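PDB 3LYS: prophage pi2 protein 01, integrase from Lactococcus lactis, which probably binds DNA, as the helical N-terminal core-binding domain of a phage integrase of the tyrosine recombinase family, whose members cut, exchange and rejoin DNA strands. Local coordinates for residues I4-M16 with T35-S49. The protein carries 1 engineered substitution. Sequence-based numbering, arbitrary orientation.
Sequences IKQEISEYFKDWM and TLKYLKTYMPNVLIS
Phe12 lays its ring obliquely against the 35-42 part of helix 26-42: Thr35 CG2 meets its far end at CZ (3.6 Å), and the Leu36 backbone and CB lie beside CD1 and CE1. At the root of the ring, Leu39 CD2 packs on Phe12 CB (3.5 Å). Because CG is anti to the backbone N (chi1 -171°), this broad apolar ring reaches across to the other helix. Thr35 suits its place by being two-sided, its methyl meeting the ring while OG1 is hydrogen-bonded to Arg78. Leu36 is a knob in the hole formed by Ser9, Phe12, Met16 and Lys13; the flexible chain of Met16, here selenomethionine, brings SE to Leu36 CB. Small Ser9 allows close approach, with 5.4 Å between its CA and that of Leu39.

Toward the N-terminal end of helix 8-19, Ile8 uses each branch differently: CG1 packs on Leu39 CD2, CG2 on Met43 CE (3.6 Å), and CD1 on Ile48 CD1, the two isoleucines crossing nearly at right angles. Beside them the backbones form a single bridge, Glu7 with Leu47. Ile8 N donates to Val46 O (2.8 Å) and Ile48 N to Gln6 O (2.9 Å), both nearly straight, so the turn leaving one helix is tied to the chain entering the other, Glu7 being the N-cap residue of helix 8-19.

The helical segments run antiparallel (168°), their axes 8.9 Å apart, within the SAM-like core-binding domain. Helix 69-88 also packs against this pair, through Ser82 on Phe12 and Phe75 on Leu39, while Ile51 from the following loop touches Ile8, Met43 and Val46.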
ATOM      1  N   ILE A   4      11.684   2.162  11.648  1.00 74.84           N
ATOM      2  CA  ILE A   4      11.334   1.343  10.466  1.00 71.60           C
ATOM      3  C   ILE A   4      12.033   1.814   9.190  1.00 70.99           C
ATOM      4  O   ILE A   4      11.580   2.740   8.506  1.00 69.24           O
ATOM      5  CB  ILE A   4       9.793   1.317  10.181  1.00 69.87           C
ATOM      6  CG1 ILE A   4       9.487   0.467   8.937  1.00 64.68           C
ATOM      7  CG2 ILE A   4       9.272   2.736   9.957  1.00 69.18           C
ATOM      8  CD1 ILE A   4       9.829  -1.005   9.045  1.00 58.76           C
ATOM      9  N   LYS A   5      13.145   1.159   8.876  1.00 70.40           N
ATOM     10  CA  LYS A   5      13.923   1.478   7.684  1.00 70.37           C
ATOM     11  C   LYS A   5      13.834   0.316   6.703  1.00 67.48           C
ATOM     12  O   LYS A   5      14.417  -0.746   6.924  1.00 70.07           O
ATOM     13  CB  LYS A   5      15.391   1.750   8.058  1.00 71.45           C
ATOM     14  CG  LYS A   5      15.674   3.173   8.540  1.00 72.12           C
ATOM     15  CD  LYS A   5      15.407   4.197   7.432  1.00 72.52           C
ATOM     16  CE  LYS A   5      15.821   5.609   7.844  1.00 72.59           C
ATOM     17  NZ  LYS A   5      17.280   5.709   8.138  1.00 75.82           N
ATOM     18  N   GLN A   6      13.095   0.522   5.620  1.00 59.66           N
ATOM     19  CA  GLN A   6      12.936  -0.516   4.615  1.00 53.13           C
ATOM     20  C   GLN A   6      12.126   0.039   3.429  1.00 53.50           C
ATOM     21  O   GLN A   6      11.512   1.104   3.535  1.00 56.71           O
ATOM     22  CB  GLN A   6      12.228  -1.713   5.249  1.00 45.94           C
ATOM     23  CG  GLN A   6      12.285  -2.989   4.451  1.00 43.42           C
ATOM     24  CD  GLN A   6      11.242  -3.975   4.909  1.00 37.82           C
ATOM     25  OE1 GLN A   6      10.733  -3.876   6.024  1.00 38.95           O
ATOM     26  NE2 GLN A   6      10.912  -4.932   4.052  1.00 31.88           N
ATOM     27  N   GLU A   7      12.128  -0.663   2.298  1.00 48.71           N
ATOM     28  CA  GLU A   7      11.373  -0.195   1.144  1.00 45.54           C
ATOM     29  C   GLU A   7       9.921  -0.551   1.310  1.00 40.83           C
ATOM     30  O   GLU A   7       9.605  -1.639   1.754  1.00 38.72           O
ATOM     31  CB  GLU A   7      11.861  -0.847  -0.132  1.00 51.54           C
ATOM     32  CG  GLU A   7      13.328  -0.663  -0.370  1.00 59.20           C
ATOM     33  CD  GLU A   7      13.734  -1.082  -1.763  1.00 63.22           C
ATOM     34  OE1 GLU A   7      14.963  -1.170  -1.995  1.00 66.41           O
ATOM     35  OE2 GLU A   7      12.830  -1.312  -2.615  1.00 63.97           O
ATOM     36  N   ILE A   8       9.034   0.361   0.949  1.00 40.42           N
ATOM     37  CA  ILE A   8       7.615   0.090   1.060  1.00 36.44           C
ATOM     38  C   ILE A   8       7.260  -1.212   0.348  1.00 36.93           C
ATOM     39  O   ILE A   8       6.557  -2.055   0.905  1.00 34.60           O
ATOM     40  CB  ILE A   8       6.804   1.231   0.445  1.00 33.50           C
ATOM     41  CG1 ILE A   8       5.317   0.885   0.454  1.00 31.80           C
ATOM     42  CG2 ILE A   8       7.291   1.510  -0.967  1.00 29.29           C
ATOM     43  CD1 ILE A   8       4.716   0.885   1.820  1.00 17.03           C
ATOM     44  N   SER A   9       7.744  -1.379  -0.880  1.00 41.70           N
ATOM     45  CA  SER A   9       7.445  -2.584  -1.659  1.00 44.32           C
ATOM     46  C   SER A   9       7.903  -3.837  -0.938  1.00 43.21           C
ATOM     47  O   SER A   9       7.113  -4.751  -0.697  1.00 44.48           O
ATOM     48  CB  SER A   9       8.099  -2.509  -3.051  1.00 47.63           C
ATOM     49  OG  SER A   9       9.474  -2.120  -2.986  1.00 52.54           O
ATOM     50  N   GLU A  10       9.182  -3.858  -0.578  1.00 42.11           N
ATOM     51  CA  GLU A  10       9.779  -4.990   0.114  1.00 38.45           C
ATOM     52  C   GLU A  10       8.997  -5.394   1.355  1.00 32.05           C
ATOM     53  O   GLU A  10       8.670  -6.562   1.552  1.00 27.45           O
ATOM     54  CB  GLU A  10      11.207  -4.647   0.495  1.00 41.06           C
ATOM     55  CG  GLU A  10      12.000  -5.846   0.898  1.00 53.08           C
ATOM     56  CD  GLU A  10      13.444  -5.503   1.135  1.00 62.39           C
ATOM     57  OE1 GLU A  10      14.102  -4.981   0.203  1.00 66.51           O
ATOM     58  OE2 GLU A  10      13.928  -5.758   2.261  1.00 69.88           O
ATOM     59  N   TYR A  11       8.715  -4.408   2.192  1.00 28.14           N
ATOM     60  CA  TYR A  11       7.965  -4.635   3.404  1.00 26.02           C
ATOM     61  C   TYR A  11       6.592  -5.216   3.112  1.00 28.88           C
ATOM     62  O   TYR A  11       6.182  -6.178   3.744  1.00 30.08           O
ATOM     63  CB  TYR A  11       7.814  -3.334   4.185  1.00 22.84           C
ATOM     64  CG  TYR A  11       6.742  -3.393   5.243  1.00 28.16           C
ATOM     65  CD1 TYR A  11       5.452  -2.935   4.972  1.00 28.26           C
ATOM     66  CD2 TYR A  11       6.990  -3.974   6.488  1.00 26.05           C
ATOM     67  CE1 TYR A  11       4.430  -3.058   5.903  1.00 27.78           C
ATOM     68  CE2 TYR A  11       5.976  -4.107   7.430  1.00 26.41           C
ATOM     69  CZ  TYR A  11       4.701  -3.648   7.129  1.00 32.41           C
ATOM     70  OH  TYR A  11       3.696  -3.795   8.051  1.00 37.97           O
ATOM     71  N   PHE A  12       5.868  -4.643   2.159  1.00 29.66           N
ATOM     72  CA  PHE A  12       4.537  -5.155   1.850  1.00 26.81           C
ATOM     73  C   PHE A  12       4.567  -6.661   1.639  1.00 24.89           C
ATOM     74  O   PHE A  12       3.746  -7.383   2.194  1.00 23.40           O
ATOM     75  CB  PHE A  12       3.959  -4.447   0.616  1.00 26.19           C
ATOM     76  CG  PHE A  12       2.506  -4.759   0.361  1.00 27.67           C
ATOM     77  CD1 PHE A  12       2.139  -5.790  -0.490  1.00 24.27           C
ATOM     78  CD2 PHE A  12       1.502  -4.019   0.978  1.00 26.03           C
ATOM     79  CE1 PHE A  12       0.794  -6.077  -0.726  1.00 28.26           C
ATOM     80  CE2 PHE A  12       0.154  -4.300   0.749  1.00 26.35           C
ATOM     81  CZ  PHE A  12      -0.198  -5.330  -0.103  1.00 25.83           C
ATOM     82  N   LYS A  13       5.516  -7.138   0.841  1.00 30.97           N
ATOM     83  CA  LYS A  13       5.633  -8.571   0.578  1.00 34.32           C
ATOM     84  C   LYS A  13       5.859  -9.280   1.906  1.00 36.29           C
ATOM     85  O   LYS A  13       5.145 -10.219   2.239  1.00 38.64           O
ATOM     86  CB  LYS A  13       6.802  -8.842  -0.369  1.00 35.48           C
ATOM     87  CG  LYS A  13       7.006 -10.305  -0.730  1.00 41.07           C
ATOM     88  CD  LYS A  13       8.096 -10.466  -1.801  1.00 39.97           C
ATOM     89  CE  LYS A  13       8.220 -11.914  -2.276  1.00 42.98           C
ATOM     90  NZ  LYS A  13       8.664 -12.857  -1.205  1.00 42.75           N
ATOM     91  N   ASP A  14       6.853  -8.812   2.657  1.00 34.85           N
ATOM     92  CA  ASP A  14       7.202  -9.361   3.971  1.00 36.75           C
ATOM     93  C   ASP A  14       5.917  -9.524   4.795  1.00 35.31           C
ATOM     94  O   ASP A  14       5.621 -10.605   5.301  1.00 33.33           O
ATOM     95  CB  ASP A  14       8.182  -8.387   4.656  1.00 41.21           C
ATOM     96  CG  ASP A  14       8.865  -8.972   5.887  1.00 44.37           C
ATOM     97  OD1 ASP A  14       8.152  -9.512   6.758  1.00 48.97           O
ATOM     98  OD2 ASP A  14      10.114  -8.868   5.988  1.00 43.68           O
ATOM     99  N   TRP A  15       5.161  -8.432   4.896  1.00 35.38           N
ATOM    100  CA  TRP A  15       3.901  -8.371   5.634  1.00 35.46           C
ATOM    101  C   TRP A  15       2.857  -9.375   5.138  1.00 39.30           C
ATOM    102  O   TRP A  15       2.415 -10.250   5.891  1.00 39.51           O
ATOM    103  CB  TRP A  15       3.309  -6.957   5.541  1.00 35.06           C
ATOM    104  CG  TRP A  15       1.986  -6.796   6.231  1.00 33.05           C
ATOM    105  CD1 TRP A  15       1.776  -6.714   7.562  1.00 32.98           C
ATOM    106  CD2 TRP A  15       0.682  -6.781   5.611  1.00 32.14           C
ATOM    107  NE1 TRP A  15       0.426  -6.659   7.826  1.00 36.06           N
ATOM    108  CE2 TRP A  15      -0.268  -6.698   6.646  1.00 31.26           C
ATOM    109  CE3 TRP A  15       0.231  -6.837   4.285  1.00 28.15           C
ATOM    110  CZ2 TRP A  15      -1.646  -6.667   6.402  1.00 28.14           C
ATOM    111  CZ3 TRP A  15      -1.140  -6.806   4.042  1.00 27.56           C
ATOM    112  CH2 TRP A  15      -2.061  -6.722   5.100  1.00 28.14           C
HETATM  113  N   MSE A  16       2.466  -9.254   3.871  1.00 41.83           N
HETATM  114  CA  MSE A  16       1.445 -10.131   3.297  1.00 43.75           C
HETATM  115  C   MSE A  16       1.721 -11.606   3.495  1.00 41.19           C
HETATM  116  O   MSE A  16       0.808 -12.371   3.796  1.00 42.61           O
HETATM  117  CB  MSE A  16       1.265  -9.827   1.803  1.00 47.78           C
HETATM  118  CG  MSE A  16       2.481 -10.112   0.908  1.00 55.03           C
HETATM  119 SE   MSE A  16       2.230  -9.607  -0.994  1.00 55.08          SE
HETATM  120  CE  MSE A  16       0.928 -10.917  -1.497  1.00 65.23           C
ATOM    121  N   THR A  35      -1.253  -5.852  -5.773  1.00 36.42           N
ATOM    122  CA  THR A  35      -0.946  -4.627  -5.065  1.00 37.52           C
ATOM    123  C   THR A  35       0.566  -4.543  -4.850  1.00 34.49           C
ATOM    124  O   THR A  35       1.151  -3.469  -4.947  1.00 30.61           O
ATOM    125  CB  THR A  35      -1.700  -4.599  -3.737  1.00 36.39           C
ATOM    126  OG1 THR A  35      -3.106  -4.557  -4.007  1.00 34.97           O
ATOM    127  CG2 THR A  35      -1.305  -3.389  -2.926  1.00 39.71           C
ATOM    128  N   LEU A  36       1.187  -5.684  -4.564  1.00 32.87           N
ATOM    129  CA  LEU A  36       2.622  -5.736  -4.368  1.00 34.54           C
ATOM    130  C   LEU A  36       3.289  -5.275  -5.653  1.00 37.14           C
ATOM    131  O   LEU A  36       4.121  -4.378  -5.647  1.00 37.11           O
ATOM    132  CB  LEU A  36       3.070  -7.161  -4.050  1.00 34.43           C
ATOM    133  CG  LEU A  36       4.561  -7.450  -4.265  1.00 35.02           C
ATOM    134  CD1 LEU A  36       5.399  -6.592  -3.337  1.00 29.28           C
ATOM    135  CD2 LEU A  36       4.835  -8.920  -4.028  1.00 36.41           C
ATOM    136  N   LYS A  37       2.921  -5.913  -6.756  1.00 38.70           N
ATOM    137  CA  LYS A  37       3.455  -5.586  -8.076  1.00 40.19           C
ATOM    138  C   LYS A  37       3.326  -4.088  -8.317  1.00 37.56           C
ATOM    139  O   LYS A  37       4.309  -3.402  -8.602  1.00 32.50           O
ATOM    140  CB  LYS A  37       2.674  -6.367  -9.141  1.00 50.90           C
ATOM    141  CG  LYS A  37       3.188  -6.262 -10.574  1.00 60.14           C
ATOM    142  CD  LYS A  37       2.432  -7.225 -11.512  1.00 64.53           C
ATOM    143  CE  LYS A  37       2.950  -7.133 -12.949  1.00 64.26           C
ATOM    144  NZ  LYS A  37       2.360  -8.159 -13.850  1.00 62.68           N
ATOM    145  N   TYR A  38       2.099  -3.592  -8.205  1.00 36.41           N
ATOM    146  CA  TYR A  38       1.827  -2.170  -8.383  1.00 35.87           C
ATOM    147  C   TYR A  38       2.813  -1.359  -7.567  1.00 34.20           C
ATOM    148  O   TYR A  38       3.465  -0.451  -8.073  1.00 34.14           O
ATOM    149  CB  TYR A  38       0.408  -1.843  -7.917  1.00 32.41           C
ATOM    150  CG  TYR A  38      -0.679  -2.225  -8.890  1.00 29.25           C
ATOM    151  CD1 TYR A  38      -1.944  -2.542  -8.441  1.00 29.17           C
ATOM    152  CD2 TYR A  38      -0.458  -2.216 -10.267  1.00 32.34           C
ATOM    153  CE1 TYR A  38      -2.970  -2.830  -9.323  1.00 25.36           C
ATOM    154  CE2 TYR A  38      -1.490  -2.504 -11.164  1.00 28.55           C
ATOM    155  CZ  TYR A  38      -2.749  -2.808 -10.666  1.00 26.25           C
ATOM    156  OH  TYR A  38      -3.811  -3.053 -11.504  1.00 31.10           O
ATOM    157  N   LEU A  39       2.914  -1.703  -6.293  1.00 32.28           N
ATOM    158  CA  LEU A  39       3.818  -1.012  -5.402  1.00 31.28           C
ATOM    159  C   LEU A  39       5.234  -0.949  -5.978  1.00 30.15           C
ATOM    160  O   LEU A  39       5.868   0.096  -5.947  1.00 33.01           O
ATOM    161  CB  LEU A  39       3.823  -1.704  -4.042  1.00 28.40           C
ATOM    162  CG  LEU A  39       3.832  -0.817  -2.802  1.00 26.69           C
ATOM    163  CD1 LEU A  39       2.730   0.213  -2.869  1.00 27.87           C
ATOM    164  CD2 LEU A  39       3.662  -1.686  -1.577  1.00 34.05           C
ATOM    165  N   LYS A  40       5.727  -2.050  -6.528  1.00 31.75           N
ATOM    166  CA  LYS A  40       7.076  -2.059  -7.073  1.00 34.62           C
ATOM    167  C   LYS A  40       7.243  -1.078  -8.218  1.00 35.45           C
ATOM    168  O   LYS A  40       8.318  -0.505  -8.420  1.00 36.01           O
ATOM    169  CB  LYS A  40       7.461  -3.471  -7.529  1.00 31.91           C
ATOM    170  CG  LYS A  40       7.572  -4.491  -6.414  1.00 25.00           C
ATOM    171  CD  LYS A  40       8.114  -5.797  -6.951  1.00 23.85           C
ATOM    172  CE  LYS A  40       8.259  -6.834  -5.848  1.00 36.24           C
ATOM    173  NZ  LYS A  40       8.739  -8.146  -6.376  1.00 41.39           N
ATOM    174  N   THR A  41       6.164  -0.886  -8.962  1.00 39.87           N
ATOM    175  CA  THR A  41       6.149   0.021 -10.114  1.00 42.01           C
ATOM    176  C   THR A  41       6.063   1.490  -9.673  1.00 43.42           C
ATOM    177  O   THR A  41       7.051   2.218  -9.706  1.00 45.32           O
ATOM    178  CB  THR A  41       4.942  -0.287 -11.028  1.00 42.30           C
ATOM    179  OG1 THR A  41       4.966  -1.672 -11.397  1.00 42.07           O
ATOM    180  CG2 THR A  41       4.995   0.558 -12.271  1.00 38.83           C
ATOM    181  N   TYR A  42       4.873   1.907  -9.252  1.00 40.25           N
ATOM    182  CA  TYR A  42       4.644   3.273  -8.820  1.00 36.07           C
ATOM    183  C   TYR A  42       5.533   3.770  -7.694  1.00 36.76           C
ATOM    184  O   TYR A  42       5.811   4.963  -7.601  1.00 39.67           O
ATOM    185  CB  TYR A  42       3.190   3.436  -8.434  1.00 30.11           C
ATOM    186  CG  TYR A  42       2.287   3.294  -9.616  1.00 31.64           C
ATOM    187  CD1 TYR A  42       1.889   4.405 -10.340  1.00 30.31           C
ATOM    188  CD2 TYR A  42       1.844   2.049 -10.024  1.00 31.89           C
ATOM    189  CE1 TYR A  42       1.067   4.284 -11.437  1.00 37.51           C
ATOM    190  CE2 TYR A  42       1.024   1.913 -11.121  1.00 38.00           C
ATOM    191  CZ  TYR A  42       0.635   3.034 -11.823  1.00 38.57           C
ATOM    192  OH  TYR A  42      -0.206   2.924 -12.900  1.00 46.76           O
HETATM  193  N   MSE A  43       5.982   2.870  -6.834  1.00 38.62           N
HETATM  194  CA  MSE A  43       6.838   3.266  -5.725  1.00 42.47           C
HETATM  195  C   MSE A  43       8.070   2.403  -5.671  1.00 47.44           C
HETATM  196  O   MSE A  43       8.147   1.475  -4.873  1.00 51.52           O
HETATM  197  CB  MSE A  43       6.091   3.147  -4.407  1.00 38.69           C
HETATM  198  CG  MSE A  43       5.025   4.193  -4.217  1.00 44.71           C
HETATM  199 SE   MSE A  43       4.161   3.989  -2.512  1.00 47.66          SE
HETATM  200  CE  MSE A  43       5.567   4.637  -1.368  1.00 49.96           C
ATOM    201  N   PRO A  44       9.060   2.704  -6.513  1.00 51.89           N
ATOM    202  CA  PRO A  44      10.305   1.940  -6.559  1.00 56.18           C
ATOM    203  C   PRO A  44      11.079   1.912  -5.243  1.00 57.80           C
ATOM    204  O   PRO A  44      10.628   1.329  -4.252  1.00 62.29           O
ATOM    205  CB  PRO A  44      11.084   2.628  -7.673  1.00 56.42           C
ATOM    206  CG  PRO A  44      10.663   4.041  -7.510  1.00 59.40           C
ATOM    207  CD  PRO A  44       9.164   3.901  -7.358  1.00 55.41           C
ATOM    208  N   ASN A  45      12.242   2.546  -5.221  1.00 53.58           N
ATOM    209  CA  ASN A  45      13.058   2.529  -4.019  1.00 50.35           C
ATOM    210  C   ASN A  45      12.520   3.390  -2.883  1.00 49.27           C
ATOM    211  O   ASN A  45      13.274   3.859  -2.029  1.00 49.68           O
ATOM    212  CB  ASN A  45      14.480   2.939  -4.369  1.00 50.11           C
ATOM    213  CG  ASN A  45      15.105   2.012  -5.379  1.00 48.75           C
ATOM    214  OD1 ASN A  45      15.293   0.832  -5.112  1.00 47.11           O
ATOM    215  ND2 ASN A  45      15.421   2.539  -6.556  1.00 54.12           N
ATOM    216  N   VAL A  46      11.207   3.571  -2.858  1.00 47.40           N
ATOM    217  CA  VAL A  46      10.571   4.377  -1.827  1.00 43.47           C
ATOM    218  C   VAL A  46      10.679   3.742  -0.434  1.00 41.21           C
ATOM    219  O   VAL A  46      10.215   2.622  -0.214  1.00 38.87           O
ATOM    220  CB  VAL A  46       9.087   4.601  -2.169  1.00 43.38           C
ATOM    221  CG1 VAL A  46       8.534   5.736  -1.339  1.00 43.01           C
ATOM    222  CG2 VAL A  46       8.936   4.877  -3.657  1.00 41.65           C
ATOM    223  N   LEU A  47      11.307   4.453   0.500  1.00 40.24           N
ATOM    224  CA  LEU A  47      11.446   3.955   1.867  1.00 37.91           C
ATOM    225  C   LEU A  47      10.238   4.327   2.698  1.00 37.13           C
ATOM    226  O   LEU A  47       9.780   5.466   2.691  1.00 35.06           O
ATOM    227  CB  LEU A  47      12.689   4.514   2.545  1.00 33.36           C
ATOM    228  CG  LEU A  47      13.886   3.591   2.556  1.00 30.93           C
ATOM    229  CD1 LEU A  47      14.312   3.301   1.133  1.00 32.29           C
ATOM    230  CD2 LEU A  47      15.007   4.236   3.345  1.00 31.93           C
ATOM    231  N   ILE A  48       9.737   3.347   3.426  1.00 38.80           N
ATOM    232  CA  ILE A  48       8.570   3.530   4.263  1.00 44.21           C
ATOM    233  C   ILE A  48       8.682   4.791   5.149  1.00 46.34           C
ATOM    234  O   ILE A  48       7.688   5.487   5.403  1.00 43.65           O
ATOM    235  CB  ILE A  48       8.379   2.274   5.117  1.00 45.97           C
ATOM    236  CG1 ILE A  48       7.058   2.336   5.871  1.00 49.51           C
ATOM    237  CG2 ILE A  48       9.557   2.112   6.050  1.00 55.13           C
ATOM    238  CD1 ILE A  48       5.863   2.066   5.001  1.00 52.05           C
ATOM    239  N   SER A  49       9.899   5.105   5.593  1.00 48.61           N
ATOM    240  CA  SER A  49      10.138   6.266   6.456  1.00 45.62           C
ATOM    241  C   SER A  49      10.207   7.591   5.710  1.00 45.64           C
ATOM    242  O   SER A  49      10.355   8.643   6.331  1.00 47.05           O
ATOM    243  CB  SER A  49      11.435   6.074   7.236  1.00 42.55           C
ATOM    244  OG  SER A  49      12.528   6.037   6.353  1.00 39.50           O
TER